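Long-range contacts in lysine-sensitive aspartokinase 3 (Escherichia coli, PDB 2J0W), which catalyses the ATP-dependent phosphorylation of L-aspartate to 4-phospho-L-aspartate, the first step of lysine biosynthesis, and is inhibited allosterically by lysine: residues L311-L316 with V349-D354; H335-D340 with T364-S369. One frame throughout, in Å; residues are numbered along the deposited sequence.

Contact 1 (L311-L316 with V349-D354); sequences LTLHSL and VALTLD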
loop_
_atom_site.group_PDB
_atom_site.type_symbol
_atom_site.label_atom_id
_atom_site.label_comp_id
_atom_site.label_asym_id
_atom_site.label_seq_id
_atom_site.Cartn_x
_atom_site.Cartn_y
_atom_site.Cartn_z
ATOM N N LEU A 311 -9.896 -1.900 -6.721
ATOM C CA LEU A 311 -9.423 -3.078 -7.432
ATOM C C LEU A 311 -8.478 -3.878 -6.547
ATOM O O LEU A 311 -7.280 -3.588 -6.487
ATOM C CB LEU A 311 -8.691 -2.649 -8.692
ATOM C CG LEU A 311 -8.188 -3.792 -9.560
ATOM C CD1 LEU A 311 -9.364 -4.616 -10.077
ATOM C CD2 LEU A 311 -7.389 -3.205 -10.701
ATOM N N THR A 312 -9.025 -4.878 -5.861
ATOM C CA THR A 312 -8.254 -5.734 -4.959
ATOM C C THR A 312 -7.667 -6.945 -5.697
ATOM O O THR A 312 -8.385 -7.695 -6.360
ATOM C CB THR A 312 -9.145 -6.230 -3.796
ATOM O OG1 THR A 312 -9.634 -5.108 -3.052
ATOM C CG2 THR A 312 -8.363 -7.138 -2.873
ATOM N N LEU A 313 -6.356 -7.128 -5.587
ATOM C CA LEU A 313 -5.702 -8.251 -6.244
ATOM C C LEU A 313 -5.094 -9.268 -5.289
ATOM O O LEU A 313 -4.226 -8.954 -4.472
ATOM C CB LEU A 313 -4.623 -7.756 -7.199
ATOM C CG LEU A 313 -5.147 -7.018 -8.426
ATOM C CD1 LEU A 313 -3.986 -6.645 -9.343
ATOM C CD2 LEU A 313 -6.150 -7.911 -9.152
ATOM N N HIS A 314 -5.581 -10.494 -5.400
ATOM C CA HIS A 314 -5.094 -11.605 -4.598
ATOM C C HIS A 314 -4.339 -12.443 -5.626
ATOM O O HIS A 314 -4.635 -12.358 -6.814
ATOM C CB HIS A 314 -6.280 -12.371 -4.019
ATOM C CG HIS A 314 -7.161 -11.538 -3.140
ATOM N ND1 HIS A 314 -6.816 -11.196 -1.852
ATOM C CD2 HIS A 314 -8.368 -10.970 -3.372
ATOM C CE1 HIS A 314 -7.775 -10.452 -1.325
ATOM N NE2 HIS A 314 -8.725 -10.300 -2.226
ATOM N N SER A 315 -3.372 -13.243 -5.199
ATOM C CA SER A 315 -2.609 -14.018 -6.168
ATOM C C SER A 315 -3.085 -15.441 -6.395
ATOM O O SER A 315 -3.525 -16.120 -5.464
ATOM C CB SER A 315 -1.140 -14.065 -5.766
ATOM O OG SER A 315 -0.978 -14.762 -4.558
ATOM N N LEU A 316 -3.001 -15.897 -7.645
ATOM C CA LEU A 316 -3.382 -17.267 -7.953
ATOM C C LEU A 316 -2.155 -18.113 -7.627
ATOM O O LEU A 316 -1.933 -19.190 -8.187
ATOM C CB LEU A 316 -3.823 -17.411 -9.419
ATOM C CG LEU A 316 -5.268 -16.945 -9.691
ATOM C CD1 LEU A 316 -5.637 -17.217 -11.142
ATOM C CD2 LEU A 316 -6.244 -17.669 -8.759
ATOM N N VAL A 349 -3.167 -7.141 -2.816
ATOM C CA VAL A 349 -2.964 -5.709 -2.996
ATOM C C VAL A 349 -4.241 -4.989 -3.445
ATOM O O VAL A 349 -4.758 -5.250 -4.528
ATOM C CB VAL A 349 -1.826 -5.464 -3.999
ATOM C CG1 VAL A 349 -1.950 -6.438 -5.157
ATOM C CG2 VAL A 349 -1.856 -4.027 -4.487
ATOM N N ALA A 350 -4.747 -4.092 -2.596
ATOM C CA ALA A 350 -5.974 -3.339 -2.887
ATOM C C ALA A 350 -5.654 -1.999 -3.526
ATOM O O ALA A 350 -5.033 -1.127 -2.908
ATOM C CB ALA A 350 -6.798 -3.132 -1.606
ATOM N N LEU A 351 -6.096 -1.846 -4.770
ATOM C CA LEU A 351 -5.856 -0.631 -5.539
ATOM C C LEU A 351 -7.043 0.342 -5.530
ATOM O O LEU A 351 -8.181 -0.057 -5.799
ATOM C CB LEU A 351 -5.511 -1.027 -6.975
ATOM C CG LEU A 351 -4.266 -1.900 -7.145
ATOM C CD1 LEU A 351 -4.277 -2.544 -8.510
ATOM C CD2 LEU A 351 -3.024 -1.053 -6.972
ATOM N N THR A 352 -6.766 1.613 -5.224
ATOM C CA THR A 352 -7.794 2.660 -5.177
ATOM C C THR A 352 -7.820 3.422 -6.497
ATOM O O THR A 352 -6.949 4.249 -6.756
ATOM C CB THR A 352 -7.526 3.672 -4.030
ATOM O OG1 THR A 352 -7.573 3.002 -2.763
ATOM C CG2 THR A 352 -8.570 4.774 -4.043
ATOM N N LEU A 353 -8.827 3.159 -7.326
ATOM C CA LEU A 353 -8.916 3.804 -8.637
ATOM C C LEU A 353 -9.894 4.965 -8.804
ATOM O O LEU A 353 -11.106 4.831 -8.600
ATOM C CB LEU A 353 -9.207 2.753 -9.705
ATOM C CG LEU A 353 -8.152 1.650 -9.788
ATOM C CD1 LEU A 353 -8.395 0.780 -11.026
ATOM C CD2 LEU A 353 -6.767 2.291 -9.835
ATOM N N ASP A 354 -9.342 6.103 -9.211
ATOM C CA ASP A 354 -10.110 7.324 -9.428
ATOM C C ASP A 354 -10.677 7.356 -10.846
ATOM O O ASP A 354 -10.188 6.655 -11.732
ATOM C CB ASP A 354 -9.200 8.535 -9.185
ATOM C CG ASP A 354 -9.908 9.850 -9.393
ATOM O OD1 ASP A 354 -11.118 9.938 -9.067
ATOM O OD2 ASP A 354 -9.250 10.804 -9.869
#

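Contact 2 (H335-D340 with T364-S369); sequences HNISVD and TLLTQS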
loop_
_atom_site.group_PDB
_atom_site.type_symbol
_atom_site.label_atom_id
_atom_site.label_comp_id
_atom_site.label_asym_id
_atom_site.label_seq_id
_atom_site.Cartn_x
_atom_site.Cartn_y
_atom_site.Cartn_z
ATOM N N HIS A 335 -0.632 -0.553 -19.617
ATOM C CA HIS A 335 -1.969 0.015 -19.738
ATOM C C HIS A 335 -1.980 1.420 -19.150
ATOM O O HIS A 335 -2.992 2.115 -19.191
ATOM C CB HIS A 335 -2.991 -0.840 -18.979
ATOM C CG HIS A 335 -3.139 -2.236 -19.502
ATOM N ND1 HIS A 335 -2.131 -3.172 -19.430
ATOM C CD2 HIS A 335 -4.200 -2.868 -20.060
ATOM C CE1 HIS A 335 -2.565 -4.322 -19.917
ATOM N NE2 HIS A 335 -3.818 -4.165 -20.306
ATOM N N ASN A 336 -0.837 1.827 -18.612
ATOM C CA ASN A 336 -0.685 3.126 -17.971
ATOM C C ASN A 336 -1.871 3.581 -17.123
ATOM O O ASN A 336 -2.530 4.597 -17.391
ATOM C CB ASN A 336 -0.284 4.195 -18.986
ATOM C CG ASN A 336 1.210 4.481 -18.948
ATOM O OD1 ASN A 336 1.718 5.324 -19.687
ATOM N ND2 ASN A 336 1.920 3.774 -18.074
ATOM N N ILE A 337 -2.107 2.777 -16.085
ATOM C CA ILE A 337 -3.139 2.980 -15.083
ATOM C C ILE A 337 -2.402 3.511 -13.855
ATOM O O ILE A 337 -1.637 2.784 -13.232
ATOM C CB ILE A 337 -3.791 1.647 -14.717
ATOM C CG1 ILE A 337 -4.574 1.126 -15.917
ATOM C CG2 ILE A 337 -4.671 1.806 -13.492
ATOM C CD1 ILE A 337 -5.264 -0.191 -15.663
ATOM N N SER A 338 -2.614 4.775 -13.517
ATOM C CA SER A 338 -1.943 5.365 -12.371
ATOM C C SER A 338 -2.824 5.277 -11.124
ATOM O O SER A 338 -4.025 5.555 -11.181
ATOM C CB SER A 338 -1.598 6.825 -12.683
ATOM O OG SER A 338 -0.901 7.452 -11.616
ATOM N N VAL A 339 -2.218 4.883 -10.003
ATOM C CA VAL A 339 -2.918 4.745 -8.722
ATOM C C VAL A 339 -2.285 5.629 -7.651
ATOM O O VAL A 339 -1.079 5.537 -7.388
ATOM C CB VAL A 339 -2.878 3.289 -8.217
ATOM C CG1 VAL A 339 -3.596 3.178 -6.880
ATOM C CG2 VAL A 339 -3.515 2.379 -9.246
ATOM N N ASP A 340 -3.105 6.478 -7.035
ATOM C CA ASP A 340 -2.649 7.381 -5.982
ATOM C C ASP A 340 -2.607 6.655 -4.645
ATOM O O ASP A 340 -1.790 6.976 -3.789
ATOM C CB ASP A 340 -3.607 8.570 -5.802
ATOM C CG ASP A 340 -3.817 9.377 -7.067
ATOM O OD1 ASP A 340 -2.830 9.873 -7.653
ATOM O OD2 ASP A 340 -4.990 9.535 -7.460
ATOM N N THR A 364 -13.160 4.131 -20.259
ATOM C CA THR A 364 -13.321 3.063 -19.277
ATOM C C THR A 364 -11.952 2.542 -18.841
ATOM O O THR A 364 -11.201 1.990 -19.647
ATOM C CB THR A 364 -14.177 1.913 -19.874
ATOM O OG1 THR A 364 -14.258 0.830 -18.938
ATOM C CG2 THR A 364 -13.583 1.430 -21.196
ATOM N N LEU A 365 -11.632 2.721 -17.561
ATOM C CA LEU A 365 -10.339 2.297 -17.028
ATOM C C LEU A 365 -10.014 0.816 -17.177
ATOM O O LEU A 365 -8.963 0.459 -17.711
ATOM C CB LEU A 365 -10.211 2.695 -15.551
ATOM C CG LEU A 365 -11.439 3.196 -14.783
ATOM C CD1 LEU A 365 -11.866 2.197 -13.716
ATOM C CD2 LEU A 365 -11.082 4.522 -14.139
ATOM N N LEU A 366 -10.914 -0.046 -16.722
ATOM C CA LEU A 366 -10.662 -1.478 -16.790
ATOM C C LEU A 366 -11.008 -2.204 -18.083
ATOM O O LEU A 366 -12.121 -2.697 -18.260
ATOM C CB LEU A 366 -11.332 -2.170 -15.606
ATOM C CG LEU A 366 -10.783 -1.670 -14.266
ATOM C CD1 LEU A 366 -11.181 -2.641 -13.172
ATOM C CD2 LEU A 366 -9.261 -1.548 -14.335
ATOM N N THR A 367 -10.018 -2.284 -18.966
ATOM C CA THR A 367 -10.143 -2.941 -20.260
ATOM C C THR A 367 -10.042 -4.464 -20.104
ATOM O O THR A 367 -9.267 -4.963 -19.287
ATOM C CB THR A 367 -9.024 -2.465 -21.197
ATOM O OG1 THR A 367 -7.768 -3.018 -20.772
ATOM C CG2 THR A 367 -8.923 -0.941 -21.152
ATOM N N GLN A 368 -10.828 -5.201 -20.885
ATOM C CA GLN A 368 -10.829 -6.663 -20.827
ATOM C C GLN A 368 -9.490 -7.295 -21.177
ATOM O O GLN A 368 -9.229 -8.437 -20.809
ATOM C CB GLN A 368 -11.921 -7.214 -21.746
ATOM C CG GLN A 368 -13.344 -6.784 -21.331
ATOM C CD GLN A 368 -13.959 -7.702 -20.293
ATOM O OE1 GLN A 368 -14.287 -8.851 -20.596
ATOM N NE2 GLN A 368 -14.125 -7.202 -19.049
ATOM N N SER A 369 -8.654 -6.566 -21.910
ATOM C CA SER A 369 -7.337 -7.086 -22.275
ATOM C C SER A 369 -6.575 -7.171 -20.962
ATOM O O SER A 369 -5.979 -8.196 -20.612
ATOM C CB SER A 369 -6.616 -6.127 -23.235
ATOM O OG SER A 369 -6.239 -4.920 -22.586
#

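Contact 1 (L311-L316 with V349-D354)
Leu311 and Leu351 face each other as an antiparallel hydrogen-bonded pair and exchange both backbone bonds: Leu311 N to Leu351 O and Leu351 N to Leu311 O, each 2.7 Å. Leu313 and Val349 form a second such pair, and between the two sits the non-hydrogen-bonded pair Thr312 and Ala350, whose CA atoms come within 3.9 Å. The axes of the short strand segments 311-313 and 349-353 run antiparallel, 163° apart. Leu351 N reaches Leu311 O from above the carbonyl plane, whereas Leu311 N lies in the plane of the Leu351 carbonyl. The side chain of Leu351 runs past the oxygen that accepts its own N-H: CB lies 3.2 Å from Leu311 O, CG passes the same oxygen, and CD1 ends 3.9 Å from Leu311 CD2, the two leucines side by side and pointing the same way. Leu311 CG stands anti to its backbone N (chi1 -178°); beyond it, Leu311 CD2 also meets Leu353 CD1 at 4.1 Å. Leu351 CD1 further touches Leu313 CD1, while Leu313 CB rests on Val349 CG1 at 3.6 Å. On the other face Thr312 OG1 lies against Ala350 CB. The pairing belongs to the ACT-domain sheet: strand 341-345 flanks 348-353, and strand 380-384 flanks 299-313. Helix 321-328 covers the leucine face through Val328 on Leu313, and on the opposite face Ala350 packs on Gly421 of the second subunit.

Contact 2 (H335-D340 with T364-S369)
His335 turns the edge of its imidazole to two hydroxyls, Thr367 OG1 and Ser369 OG. NE2 and Ser369 OG make a weak hydrogen bond of 3.4 Å, bent to 135°, and CD2 lies 3.6 Å from Thr367 OG1, which sits in the ring plane. Two residues further along the loop, Ile337 CD1 touches Leu366 CD2 at 4.4 Å and comes about as near to Leu365 O. Leu366 starts away from the other segment, but the end of its side chain bends back to meet the isoleucine. In the next shell, Thr367 OG1 and Ser369 OG are hydrogen-bonded to each other at 3.0 Å. Thr367 is the N-cap of helix 368-377, and its OG1, held between the backbone N and the carbonyl carbon (chi1 72°), also bonds to Leu370 N. The ring is held at its other nitrogen too, where ND1 bonds to Ile331 O. An alanine in place of His335 would probably leave Ile331 O and Ser369 OG without their imidazole partner and open a gap beside the helix start. His335 also packs on Leu370 and Glu373, and Ile337 on Leu370, seating this ACT-domain loop, whose Ser338, Val339 and Asp340 belong to the lysine inhibitor site, on the first turns of helix 368-377, while Leu366 reaches Leu353 of strand 348-353.

In the fold
After the N-terminal amino acid kinase region the chain forms strand 299-313, then helix 321-328, the loop holding 335-340, and strands 341-345 and 348-353, before helix 368-377. Contact 1 closes the loop from 311-316 to 349-354, and contact 2 the one from 335-340 to 364-369. The two closures cross, since 335-340 lies inside the first and 349-354 inside the second. Contact 1 pairs strands within the ACT-domain sheet, whereas contact 2 joins a surface loop to the start of helix 368-377. They meet directly where Leu353 packs on Val339, a residue of the inhibitor site shared between subunits, and Leu311 on Leu366.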